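Local coordinates for putative sugar ABC transporter, substrate-binding protein (Clostridium phytofermentans, PDB 4WZZ) that binds L-rhamnose and probably serves as the extracellular sugar-capturing component of an ABC transporter, at residues A[57-62]-A[74-79]. Numbering follows the deposited sequence.
With RAM (alpha-L-rhamnopyranose), chain B.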
# COMPACT_ATOMS: atom_id res chain seq x y z
N TYR A 57 0.00 7.40 -20.44
CA TYR A 57 -0.29 7.36 -19.02
C TYR A 57 0.99 7.14 -18.24
O TYR A 57 1.68 6.15 -18.48
CB TYR A 57 -1.23 6.20 -18.71
CG TYR A 57 -2.54 6.25 -19.43
CD1 TYR A 57 -2.64 5.90 -20.77
CD2 TYR A 57 -3.69 6.64 -18.77
CE1 TYR A 57 -3.84 5.94 -21.43
CE2 TYR A 57 -4.90 6.69 -19.41
CZ TYR A 57 -4.98 6.34 -20.74
OH TYR A 57 -6.21 6.41 -21.36
N ALA A 58 1.31 8.06 -17.34
CA ALA A 58 2.47 7.94 -16.44
C ALA A 58 2.05 7.37 -15.10
O ALA A 58 1.16 7.92 -14.44
CB ALA A 58 3.10 9.29 -16.20
N ILE A 59 2.71 6.30 -14.66
CA ILE A 59 2.53 5.86 -13.29
C ILE A 59 3.81 6.15 -12.54
O ILE A 59 4.90 5.81 -12.99
CB ILE A 59 2.14 4.36 -13.16
CG1 ILE A 59 1.96 4.01 -11.67
CG2 ILE A 59 3.15 3.48 -13.90
CD1 ILE A 59 1.28 2.68 -11.42
N ILE A 60 3.65 6.81 -11.40
CA ILE A 60 4.76 7.18 -10.55
C ILE A 60 4.56 6.45 -9.24
O ILE A 60 3.65 6.77 -8.48
CB ILE A 60 4.80 8.69 -10.30
CG1 ILE A 60 4.97 9.42 -11.64
CG2 ILE A 60 5.96 9.02 -9.39
CD1 ILE A 60 4.79 10.95 -11.54
N VAL A 61 5.34 5.41 -9.02
CA VAL A 61 5.19 4.63 -7.80
C VAL A 61 5.92 5.35 -6.66
O VAL A 61 6.51 6.39 -6.86
CB VAL A 61 5.71 3.19 -7.99
CG1 VAL A 61 4.91 2.48 -9.05
CG2 VAL A 61 7.17 3.17 -8.35
N LYS A 62 5.88 4.80 -5.45
CA LYS A 62 6.54 5.46 -4.33
C LYS A 62 8.06 5.50 -4.52
O LYS A 62 8.71 6.50 -4.25
CB LYS A 62 6.28 4.71 -3.03
CG LYS A 62 4.96 4.93 -2.34
CD LYS A 62 5.07 4.36 -0.90
CE LYS A 62 3.83 4.59 -0.11
NZ LYS A 62 3.96 3.96 1.24
N GLU A 74 3.52 -3.02 -13.13
CA GLU A 74 3.31 -4.06 -14.15
C GLU A 74 1.83 -4.19 -14.50
O GLU A 74 1.45 -4.25 -15.68
CB GLU A 74 3.84 -5.39 -13.62
CG GLU A 74 3.47 -6.62 -14.47
CD GLU A 74 3.68 -7.94 -13.72
OE1 GLU A 74 4.73 -8.09 -13.04
OE2 GLU A 74 2.79 -8.83 -13.80
N GLY A 75 0.99 -4.24 -13.47
CA GLY A 75 -0.44 -4.39 -13.65
C GLY A 75 -1.03 -3.17 -14.35
O GLY A 75 -1.95 -3.29 -15.15
N TYR A 76 -0.49 -1.99 -14.02
CA TYR A 76 -0.97 -0.75 -14.62
C TYR A 76 -0.61 -0.73 -16.11
O TYR A 76 -1.46 -0.49 -16.98
CB TYR A 76 -0.32 0.45 -13.91
CG TYR A 76 -0.94 1.78 -14.29
CD1 TYR A 76 -2.04 2.28 -13.62
CD2 TYR A 76 -0.41 2.53 -15.34
CE1 TYR A 76 -2.61 3.51 -13.99
CE2 TYR A 76 -0.95 3.73 -15.70
CZ TYR A 76 -2.05 4.22 -15.03
OH TYR A 76 -2.58 5.42 -15.43
N LYS A 77 0.66 -1.00 -16.39
CA LYS A 77 1.17 -1.02 -17.75
C LYS A 77 0.43 -2.06 -18.60
O LYS A 77 0.08 -1.80 -19.75
CB LYS A 77 2.67 -1.29 -17.76
CG LYS A 77 3.26 -1.52 -19.16
CD LYS A 77 4.73 -1.82 -19.04
CE LYS A 77 5.36 -2.16 -20.38
NZ LYS A 77 6.57 -1.34 -20.68
N GLN A 78 0.18 -3.22 -18.02
CA GLN A 78 -0.44 -4.30 -18.77
C GLN A 78 -1.79 -3.86 -19.34
O GLN A 78 -2.08 -4.05 -20.53
CB GLN A 78 -0.58 -5.53 -17.89
CG GLN A 78 -0.88 -6.79 -18.65
CD GLN A 78 -2.36 -6.96 -18.88
OE1 GLN A 78 -2.82 -7.15 -20.02
NE2 GLN A 78 -3.12 -6.90 -17.80
N VAL A 79 -2.61 -3.24 -18.50
CA VAL A 79 -3.95 -2.83 -18.92
C VAL A 79 -3.91 -1.64 -19.88
O VAL A 79 -4.63 -1.61 -20.89
CB VAL A 79 -4.86 -2.52 -17.69
CG1 VAL A 79 -6.12 -1.77 -18.10
CG2 VAL A 79 -5.25 -3.82 -17.00
C1 RAM B . 5.09 -1.03 0.60
C2 RAM B . 4.66 0.35 0.14
C3 RAM B . 3.20 0.38 -0.34
C4 RAM B . 2.29 -0.31 0.66
C5 RAM B . 2.83 -1.70 1.01
C6 RAM B . 1.99 -2.38 2.08
O1 RAM B . 5.21 -1.86 -0.51
O2 RAM B . 4.85 1.20 1.23
O3 RAM B . 2.86 1.75 -0.54
O4 RAM B . 0.98 -0.42 0.13
O5 RAM B . 4.15 -1.62 1.47
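Strand 57-60 and helix segment 74-79 run in roughly opposite directions, nearest where the CA atoms of Ile59 and Tyr76 lie 7.6 Å apart. Tyr76 fills this gap, its ring carried toward the strand because CG stands anti to the backbone N (chi1 -170°). Ile59 lies along one face of that ring in a CH-pi contact: its CB sits 4.2 Å from the ring centroid, 24° off the normal and displaced toward the CD2-CE2 rim. The two side chains run in opposite senses, which brings Ile59 CD1 back to the root of the ring, 3.7 Å from Tyr76 CB. Tyr57 meets the far end of the same ring near its plane, its CB 3.9 Å from Tyr76 CE2; the two side chains cross at about a right angle, with Tyr57 CD2 also 3.7 Å from Tyr76 OH before the far end of its ring leads away. Tyr57 OH is hydrogen-bonded to Thr53 OG1. Beyond the strand, Lys62 gives the sugar a polar grip, NZ donating to O2 of the rhamnose at 2.9 Å and, weakly, to O3; Asn192 also accepts from it. Within the beta-alpha-beta unit of strand 56-60, helix 67-82 and strand 86-90, apolar and CH-pi packing thus holds the Tyr76 ring without a cross-segment hydrogen bond, while its buried hydroxyl, hydrogen-bonded to Ser310 OG, ties the unit to helix 299-315.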